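Local coordinates for protein glycoside Hydrolase (PDB 5T99) that probably hydrolyses beta-galactosidic linkages of agarose-derived saccharides as a family 2 glycoside hydrolase of a gut bacterium, and binds the inhibitor galactoisofagomine, at residues 618-623 and 705-710; 624-629 and 680-685; 640-645 and 686-691. All coordinates share one frame; numbering follows the deposited sequence.

Interaction 1 of 3, residues 618-623 and 705-710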
loop_
_atom_site.group_PDB
_atom_site.type_symbol
_atom_site.label_atom_id
_atom_site.label_comp_id
_atom_site.label_asym_id
_atom_site.label_seq_id
_atom_site.Cartn_x
_atom_site.Cartn_y
_atom_site.Cartn_z
ATOM N N HIS A 618 10.944 -13.097 -24.922
ATOM C CA HIS A 618 12.331 -13.588 -25.003
ATOM C C HIS A 618 12.661 -14.134 -26.408
ATOM O O HIS A 618 11.775 -14.253 -27.269
ATOM C CB HIS A 618 12.625 -14.658 -23.915
ATOM C CG HIS A 618 11.821 -15.932 -24.037
ATOM N ND1 HIS A 618 11.063 -16.428 -22.996
ATOM C CD2 HIS A 618 11.668 -16.815 -25.057
ATOM C CE1 HIS A 618 10.480 -17.554 -23.366
ATOM N NE2 HIS A 618 10.828 -17.811 -24.614
ATOM N N TRP A 619 13.927 -14.489 -26.618
ATOM C CA TRP A 619 14.379 -15.038 -27.897
ATOM C C TRP A 619 15.006 -16.445 -27.785
ATOM O O TRP A 619 15.981 -16.743 -28.473
ATOM C CB TRP A 619 15.337 -14.033 -28.542
ATOM C CG TRP A 619 15.320 -14.032 -30.029
ATOM C CD1 TRP A 619 16.385 -14.234 -30.855
ATOM C CD2 TRP A 619 14.188 -13.810 -30.880
ATOM N NE1 TRP A 619 15.994 -14.147 -32.167
ATOM C CE2 TRP A 619 14.653 -13.884 -32.218
ATOM C CE3 TRP A 619 12.829 -13.550 -30.646
ATOM C CZ2 TRP A 619 13.805 -13.709 -33.324
ATOM C CZ3 TRP A 619 11.982 -13.376 -31.740
ATOM C CH2 TRP A 619 12.475 -13.461 -33.067
ATOM N N ASN A 620 14.477 -17.276 -26.881
ATOM C CA ASN A 620 14.649 -18.738 -26.918
ATOM C C ASN A 620 13.412 -19.470 -27.469
ATOM O O ASN A 620 12.525 -19.866 -26.716
ATOM C CB ASN A 620 14.976 -19.287 -25.526
ATOM C CG ASN A 620 16.360 -18.904 -25.057
ATOM O OD1 ASN A 620 16.667 -17.725 -24.887
ATOM N ND2 ASN A 620 17.203 -19.901 -24.829
ATOM N N TRP A 621 13.388 -19.667 -28.785
ATOM C CA TRP A 621 12.307 -20.379 -29.481
ATOM C C TRP A 621 12.872 -21.453 -30.430
ATOM O O TRP A 621 14.085 -21.659 -30.468
ATOM C CB TRP A 621 11.453 -19.369 -30.232
ATOM C CG TRP A 621 10.851 -18.358 -29.321
ATOM C CD1 TRP A 621 11.218 -17.048 -29.189
ATOM C CD2 TRP A 621 9.787 -18.575 -28.389
ATOM N NE1 TRP A 621 10.435 -16.434 -28.242
ATOM C CE2 TRP A 621 9.547 -17.347 -27.736
ATOM C CE3 TRP A 621 9.005 -19.688 -28.049
ATOM C CZ2 TRP A 621 8.556 -17.201 -26.758
ATOM C CZ3 TRP A 621 8.021 -19.545 -27.080
ATOM C CH2 TRP A 621 7.807 -18.310 -26.445
ATOM N N LYS A 622 11.993 -22.155 -31.152
ATOM C CA LYS A 622 12.390 -23.193 -32.123
ATOM C C LYS A 622 12.403 -22.608 -33.539
ATOM O O LYS A 622 11.551 -21.782 -33.879
ATOM C CB LYS A 622 11.429 -24.390 -32.061
ATOM N N LYS A 623 13.373 -23.025 -34.359
ATOM C CA LYS A 623 13.433 -22.618 -35.769
ATOM C C LYS A 623 12.153 -23.083 -36.460
ATOM O O LYS A 623 11.687 -24.189 -36.200
ATOM C CB LYS A 623 14.667 -23.210 -36.463
ATOM N N ILE A 705 17.860 -8.160 -26.850
ATOM C CA ILE A 705 17.715 -9.479 -26.204
ATOM C C ILE A 705 18.447 -10.559 -27.006
ATOM O O ILE A 705 18.533 -10.485 -28.235
ATOM C CB ILE A 705 16.235 -9.895 -25.970
ATOM C CG1 ILE A 705 15.425 -9.890 -27.272
ATOM C CG2 ILE A 705 15.584 -8.986 -24.932
ATOM C CD1 ILE A 705 14.059 -10.520 -27.132
ATOM N N ARG A 706 18.954 -11.561 -26.296
ATOM C CA ARG A 706 19.758 -12.617 -26.893
ATOM C C ARG A 706 19.173 -13.990 -26.591
ATOM O O ARG A 706 18.679 -14.225 -25.488
ATOM C CB ARG A 706 21.199 -12.527 -26.375
ATOM C CG ARG A 706 21.919 -11.287 -26.873
ATOM C CD ARG A 706 23.360 -11.231 -26.409
ATOM N NE ARG A 706 24.049 -10.039 -26.904
ATOM C CZ ARG A 706 23.936 -8.805 -26.396
ATOM N NH1 ARG A 706 23.139 -8.544 -25.355
ATOM N NH2 ARG A 706 24.627 -7.805 -26.943
ATOM N N THR A 707 19.222 -14.882 -27.585
ATOM C CA THR A 707 19.009 -16.311 -27.370
ATOM C C THR A 707 20.047 -16.754 -26.352
ATOM O O THR A 707 21.233 -16.621 -26.605
ATOM C CB THR A 707 19.235 -17.130 -28.662
ATOM O OG1 THR A 707 18.545 -16.530 -29.769
ATOM C CG2 THR A 707 18.763 -18.565 -28.484
ATOM N N ALA A 708 19.608 -17.227 -25.189
ATOM C CA ALA A 708 20.526 -17.667 -24.133
ATOM C C ALA A 708 20.783 -19.162 -24.235
ATOM O O ALA A 708 19.930 -19.905 -24.690
ATOM C CB ALA A 708 19.965 -17.327 -22.764
ATOM N N GLY A 709 21.967 -19.588 -23.798
ATOM C CA GLY A 709 22.323 -21.011 -23.734
ATOM C C GLY A 709 21.883 -21.673 -22.441
ATOM O O GLY A 709 20.994 -21.171 -21.743
ATOM N N LYS A 710 22.513 -22.805 -22.132
ATOM C CA LYS A 710 22.203 -23.588 -20.934
ATOM C C LYS A 710 22.544 -22.780 -19.673
ATOM O O LYS A 710 23.485 -21.983 -19.691
ATOM C CB LYS A 710 22.982 -24.914 -20.932
#
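N620 and A708 join two loops at one end of a beta-sandwich domain. Residues 618-623 belong to the loop between strands 613-616 and 626-633 of one sheet, and 705-710 runs out of edge strand 699-706 of the other. Two hydrogen bonds tie the N620 amide to the backbone of A708. N620 CG stands anti to the carbonyl carbon (chi1 -70°), which carries the amide across. A708 N gives a nearly straight bond to N620 OD1 (3.0 Å, 169°). N620 ND2 returns one to A708 O at 2.7 Å, with that oxygen a little out of the amide plane. The side chain is thus held at both branches, which fixes the rotation of its amide. T707 OG1 lies 2.9 Å from W619 O and also hydrogen-bonds with G686 N. The T707 CA hydrogen also approaches W619 O.

CD1 of I705 touches W619 CB at 4.0 Å and packs near the carbonyl carbon of H618. The W619 ring goes on into the space between the sheets, where it packs on I627, V629 and L688; its NE1 bonds to E684 O. Within the loop, W621 NE1 donates to H618 O at 2.7 Å, coming from above the carbonyl plane.

Interaction 2 of 3, residues 624-629 and 680-685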
loop_
_atom_site.group_PDB
_atom_site.type_symbol
_atom_site.label_atom_id
_atom_site.label_comp_id
_atom_site.label_asym_id
_atom_site.label_seq_id
_atom_site.Cartn_x
_atom_site.Cartn_y
_atom_site.Cartn_z
ATOM N N GLY A 624 11.568 -22.223 -37.293
ATOM C CA GLY A 624 10.278 -22.507 -37.931
ATOM C C GLY A 624 9.090 -21.781 -37.321
ATOM O O GLY A 624 8.114 -21.505 -38.022
ATOM N N MET A 625 9.152 -21.473 -36.022
ATOM C CA MET A 625 8.084 -20.709 -35.348
ATOM C C MET A 625 8.085 -19.263 -35.821
ATOM O O MET A 625 9.138 -18.683 -36.076
ATOM C CB MET A 625 8.246 -20.731 -33.818
ATOM C CG MET A 625 8.073 -22.097 -33.174
ATOM S SD MET A 625 8.593 -22.130 -31.446
ATOM C CE MET A 625 7.161 -21.392 -30.656
ATOM N N ASN A 626 6.889 -18.701 -35.948
ATOM C CA ASN A 626 6.709 -17.276 -36.199
ATOM C C ASN A 626 6.439 -16.639 -34.833
ATOM O O ASN A 626 5.483 -17.003 -34.168
ATOM C CB ASN A 626 5.545 -17.041 -37.173
ATOM C CG ASN A 626 5.598 -15.671 -37.828
ATOM O OD1 ASN A 626 5.096 -14.679 -37.281
ATOM N ND2 ASN A 626 6.209 -15.609 -39.010
ATOM N N ILE A 627 7.311 -15.727 -34.412
ATOM C CA ILE A 627 7.225 -15.093 -33.103
ATOM C C ILE A 627 6.586 -13.713 -33.268
ATOM O O ILE A 627 7.137 -12.864 -33.986
ATOM C CB ILE A 627 8.624 -14.940 -32.464
ATOM C CG1 ILE A 627 9.407 -16.274 -32.502
ATOM C CG2 ILE A 627 8.517 -14.411 -31.034
ATOM C CD1 ILE A 627 8.728 -17.445 -31.825
ATOM N N PRO A 628 5.404 -13.488 -32.646
ATOM C CA PRO A 628 4.888 -12.116 -32.614
ATOM C C PRO A 628 5.748 -11.298 -31.656
ATOM O O PRO A 628 5.927 -11.702 -30.505
ATOM C CB PRO A 628 3.448 -12.269 -32.086
ATOM C CG PRO A 628 3.172 -13.731 -32.036
ATOM C CD PRO A 628 4.490 -14.431 -31.970
ATOM N N VAL A 629 6.315 -10.198 -32.140
ATOM C CA VAL A 629 7.211 -9.379 -31.324
ATOM C C VAL A 629 6.546 -8.034 -31.109
ATOM O O VAL A 629 6.209 -7.342 -32.066
ATOM C CB VAL A 629 8.615 -9.226 -31.964
ATOM C CG1 VAL A 629 9.436 -8.133 -31.280
ATOM C CG2 VAL A 629 9.361 -10.550 -31.890
ATOM N N ASP A 680 5.975 -9.554 -37.040
ATOM C CA ASP A 680 5.934 -11.016 -37.129
ATOM C C ASP A 680 7.285 -11.489 -37.647
ATOM O O ASP A 680 7.625 -11.261 -38.811
ATOM C CB ASP A 680 4.802 -11.487 -38.049
ATOM C CG ASP A 680 3.493 -11.696 -37.308
ATOM O OD1 ASP A 680 3.446 -12.534 -36.374
ATOM O OD2 ASP A 680 2.503 -11.026 -37.670
ATOM N N VAL A 681 8.045 -12.147 -36.774
ATOM C CA VAL A 681 9.441 -12.473 -37.036
ATOM C C VAL A 681 9.610 -13.986 -37.097
ATOM O O VAL A 681 9.285 -14.670 -36.130
ATOM C CB VAL A 681 10.353 -11.908 -35.922
ATOM C CG1 VAL A 681 11.825 -12.106 -36.274
ATOM C CG2 VAL A 681 10.043 -10.433 -35.684
ATOM N N PRO A 682 10.099 -14.521 -38.238
ATOM C CA PRO A 682 10.531 -15.925 -38.240
ATOM C C PRO A 682 11.795 -16.094 -37.400
ATOM O O PRO A 682 12.762 -15.341 -37.570
ATOM C CB PRO A 682 10.793 -16.214 -39.723
ATOM C CG PRO A 682 9.949 -15.223 -40.454
ATOM C CD PRO A 682 10.026 -13.982 -39.609
ATOM N N PHE A 683 11.768 -17.055 -36.483
ATOM C CA PHE A 683 12.842 -17.202 -35.511
ATOM C C PHE A 683 14.134 -17.768 -36.109
ATOM O O PHE A 683 14.224 -18.968 -36.389
ATOM C CB PHE A 683 12.403 -18.073 -34.334
ATOM C CG PHE A 683 13.475 -18.250 -33.304
ATOM C CD1 PHE A 683 13.788 -17.214 -32.437
ATOM C CD2 PHE A 683 14.202 -19.433 -33.221
ATOM C CE1 PHE A 683 14.790 -17.362 -31.486
ATOM C CE2 PHE A 683 15.207 -19.586 -32.281
ATOM C CZ PHE A 683 15.507 -18.549 -31.413
ATOM N N GLU A 684 15.115 -16.890 -36.316
ATOM C CA GLU A 684 16.520 -17.285 -36.428
ATOM C C GLU A 684 17.136 -16.897 -35.076
ATOM O O GLU A 684 16.873 -15.801 -34.586
ATOM C CB GLU A 684 17.200 -16.556 -37.596
ATOM N N PRO A 685 17.923 -17.794 -34.444
ATOM C CA PRO A 685 18.512 -17.443 -33.143
ATOM C C PRO A 685 19.616 -16.398 -33.241
ATOM O O PRO A 685 20.048 -16.056 -34.338
ATOM C CB PRO A 685 19.066 -18.777 -32.626
ATOM C CG PRO A 685 19.317 -19.584 -33.842
ATOM C CD PRO A 685 18.272 -19.170 -34.844
#
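I627 and F683 lie side by side and point the same way, with I627 CG1 3.9 Å from F683 CB. The phenyl ring continues beyond this touch, since CG stands anti to the backbone N (chi1 -180°). There it meets W619 edge-to-face. V629 and V681 cross obliquely and meet through their CG2 methyls at 3.9 Å. I627, V629 and V681 are buried, and they pack on neighbours such as W619, W621, L640 and L642.

N626, P628, D680 and P682 occupy the other face. N626 runs alongside P682 and crosses D680 at about a right angle. The amide and carboxylate planes there are 49° apart.

The backbones hold this register. I627 and V681 form an antiparallel hydrogen-bonded pair: I627 N gives to V681 O at 2.8 Å, and V681 N to I627 O at 3.0 Å. One step beyond the strands, F683 N donates to M625 O at 3.1 Å. G624, two residues before the strand, has a positive phi of 103° that suits glycine. Strand 626-633 is the middle of three, with 613-616 on its other flank. Here the pair buries I627, V629 and V681 and sets N626, P628, D680 and P682 on the opposite face, as in one layer of a beta-sandwich.

Interaction 3 of 3, residues 640-645 and 686-691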
loop_
_atom_site.group_PDB
_atom_site.type_symbol
_atom_site.label_atom_id
_atom_site.label_comp_id
_atom_site.label_asym_id
_atom_site.label_seq_id
_atom_site.Cartn_x
_atom_site.Cartn_y
_atom_site.Cartn_z
ATOM N N LEU A 640 13.084 -2.583 -35.552
ATOM C CA LEU A 640 13.524 -3.877 -35.037
ATOM C C LEU A 640 14.648 -4.430 -35.928
ATOM O O LEU A 640 14.598 -4.301 -37.158
ATOM C CB LEU A 640 12.327 -4.833 -35.013
ATOM C CG LEU A 640 12.425 -6.122 -34.201
ATOM C CD1 LEU A 640 12.637 -5.824 -32.723
ATOM C CD2 LEU A 640 11.174 -6.969 -34.371
ATOM N N PHE A 641 15.661 -5.031 -35.304
ATOM C CA PHE A 641 16.827 -5.566 -36.013
ATOM C C PHE A 641 17.076 -6.988 -35.544
ATOM O O PHE A 641 17.240 -7.201 -34.346
ATOM C CB PHE A 641 18.083 -4.716 -35.740
ATOM C CG PHE A 641 18.053 -3.334 -36.362
ATOM C CD1 PHE A 641 18.609 -3.103 -37.621
ATOM C CD2 PHE A 641 17.495 -2.250 -35.674
ATOM C CE1 PHE A 641 18.596 -1.827 -38.191
ATOM C CE2 PHE A 641 17.479 -0.975 -36.239
ATOM C CZ PHE A 641 18.028 -0.763 -37.500
ATOM N N LEU A 642 17.086 -7.954 -36.470
ATOM C CA LEU A 642 17.434 -9.347 -36.147
ATOM C C LEU A 642 18.816 -9.674 -36.710
ATOM O O LEU A 642 18.998 -9.686 -37.926
ATOM C CB LEU A 642 16.395 -10.318 -36.713
ATOM C CG LEU A 642 16.653 -11.816 -36.498
ATOM C CD1 LEU A 642 16.767 -12.168 -35.019
ATOM C CD2 LEU A 642 15.557 -12.628 -37.168
ATOM N N ASN A 643 19.773 -9.939 -35.818
ATOM C CA ASN A 643 21.185 -10.155 -36.182
ATOM C C ASN A 643 21.739 -9.069 -37.126
ATOM O O ASN A 643 22.413 -9.369 -38.110
ATOM C CB ASN A 643 21.365 -11.553 -36.785
ATOM C CG ASN A 643 21.094 -12.649 -35.782
ATOM O OD1 ASN A 643 21.715 -12.692 -34.729
ATOM N ND2 ASN A 643 20.168 -13.544 -36.102
ATOM N N GLY A 644 21.424 -7.811 -36.830
ATOM C CA GLY A 644 21.852 -6.688 -37.654
ATOM C C GLY A 644 20.944 -6.310 -38.817
ATOM O O GLY A 644 21.010 -5.176 -39.283
ATOM N N LYS A 645 20.101 -7.228 -39.291
ATOM C CA LYS A 645 19.220 -6.944 -40.426
ATOM C C LYS A 645 17.918 -6.275 -39.959
ATOM O O LYS A 645 17.210 -6.816 -39.101
ATOM C CB LYS A 645 18.904 -8.229 -41.202
ATOM C CG LYS A 645 18.444 -7.967 -42.638
ATOM C CD LYS A 645 17.799 -9.186 -43.297
ATOM C CE LYS A 645 16.443 -9.535 -42.692
ATOM N NZ LYS A 645 15.490 -10.088 -43.702
ATOM N N GLY A 686 20.045 -15.893 -32.082
ATOM C CA GLY A 686 21.064 -14.836 -31.978
ATOM C C GLY A 686 20.548 -13.646 -31.186
ATOM O O GLY A 686 20.069 -13.817 -30.058
ATOM N N GLU A 687 20.630 -12.445 -31.770
ATOM C CA GLU A 687 20.237 -11.222 -31.064
ATOM C C GLU A 687 19.242 -10.314 -31.803
ATOM O O GLU A 687 19.430 -9.960 -32.967
ATOM C CB GLU A 687 21.468 -10.444 -30.579
ATOM C CG GLU A 687 22.248 -9.617 -31.593
ATOM C CD GLU A 687 23.468 -8.936 -30.958
ATOM O OE1 GLU A 687 23.755 -9.166 -29.752
ATOM O OE2 GLU A 687 24.149 -8.162 -31.663
ATOM N N LEU A 688 18.188 -9.948 -31.074
ATOM C CA LEU A 688 17.100 -9.128 -31.560
ATOM C C LEU A 688 17.178 -7.754 -30.873
ATOM O O LEU A 688 17.043 -7.656 -29.645
ATOM C CB LEU A 688 15.779 -9.833 -31.230
ATOM C CG LEU A 688 14.471 -9.265 -31.769
ATOM C CD1 LEU A 688 14.496 -9.214 -33.284
ATOM C CD2 LEU A 688 13.307 -10.107 -31.275
ATOM N N THR A 689 17.409 -6.703 -31.656
ATOM C CA THR A 689 17.630 -5.367 -31.115
ATOM C C THR A 689 16.541 -4.391 -31.578
ATOM O O THR A 689 16.187 -4.361 -32.750
ATOM C CB THR A 689 19.027 -4.848 -31.512
ATOM O OG1 THR A 689 20.027 -5.715 -30.965
ATOM C CG2 THR A 689 19.260 -3.436 -30.996
ATOM N N VAL A 690 16.022 -3.599 -30.640
ATOM C CA VAL A 690 15.007 -2.584 -30.937
ATOM C C VAL A 690 15.598 -1.206 -30.690
ATOM O O VAL A 690 16.259 -0.985 -29.678
ATOM C CB VAL A 690 13.690 -2.768 -30.134
ATOM C CG1 VAL A 690 13.898 -2.711 -28.623
ATOM C CG2 VAL A 690 12.672 -1.724 -30.568
ATOM N N LYS A 691 15.352 -0.298 -31.628
ATOM C CA LYS A 691 15.816 1.069 -31.534
ATOM C C LYS A 691 14.618 1.996 -31.609
ATOM O O LYS A 691 13.837 1.907 -32.550
ATOM C CB LYS A 691 16.789 1.367 -32.666
ATOM C CG LYS A 691 18.108 0.628 -32.527
ATOM C CD LYS A 691 19.108 1.034 -33.601
ATOM C CE LYS A 691 20.313 0.111 -33.576
ATOM N NZ LYS A 691 21.287 0.464 -34.629
HETATM O O HOH W 1 20.384 -7.409 -34.029
#
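E687 O is gripped by two donors: N643 N at 2.9 Å and water 1 at 2.9 Å. The same water accepts from G644 N and gives a weak bond to F641 O, so it links the turn to the strand pair. N643 also receives through its side chain, with E687 N reaching OD1 at 3.2 Å from above the carbonyl plane. Its ND2 bonds to P685 O.

F641 and T689 form the hydrogen-bonded pair: F641 N gives to T689 O and T689 N to F641 O, each at 2.7 Å. T689 O also sits at the edge of the F641 ring, near its plane. The K691 and F641 side chains cross at about a right angle; K691 CD lies 3.7 Å from F641 CE2, and NZ comes over the ring face in a cation-pi contact, 4.7 Å from the centroid.

L640 and L688 point to the other face. L640 has CG anti to the backbone N (chi1 -165°), which brings CG to 3.8 Å from L688 CD1. L640 CD1 also packs against V690 CB. With an alanine here the branched end is gone, which is likely to leave a gap beside L688 and V690. L642 to K645 is a type I' beta turn, which joins strands 637-642 and 645-651 as a tight beta-hairpin in the four-stranded antiparallel layer of the sandwich.

Interactions 2 and 3 each pair strands within one of two facing antiparallel sheets, and interaction 1 ties the loops at their end. The centres lie about 11 to 13 Å apart. Strand 626-633 leads to 637-642, and 677-682 leads to 687-693, so the chain twice steps directly from the three-stranded to the four-stranded sheet. V629 CG1 meets L640 CD2 at 3.7 Å across the interface. W619 is common ground: its CE3 lies 3.5 Å from L688 CD2, and its NE1 is 3.6 Å from L642 CD1. I705 O and L688 N, 2.9 Å apart, join interactions 1 and 3 in one sheet. None of these segments contributes a residue to the galactoisofagomine pocket.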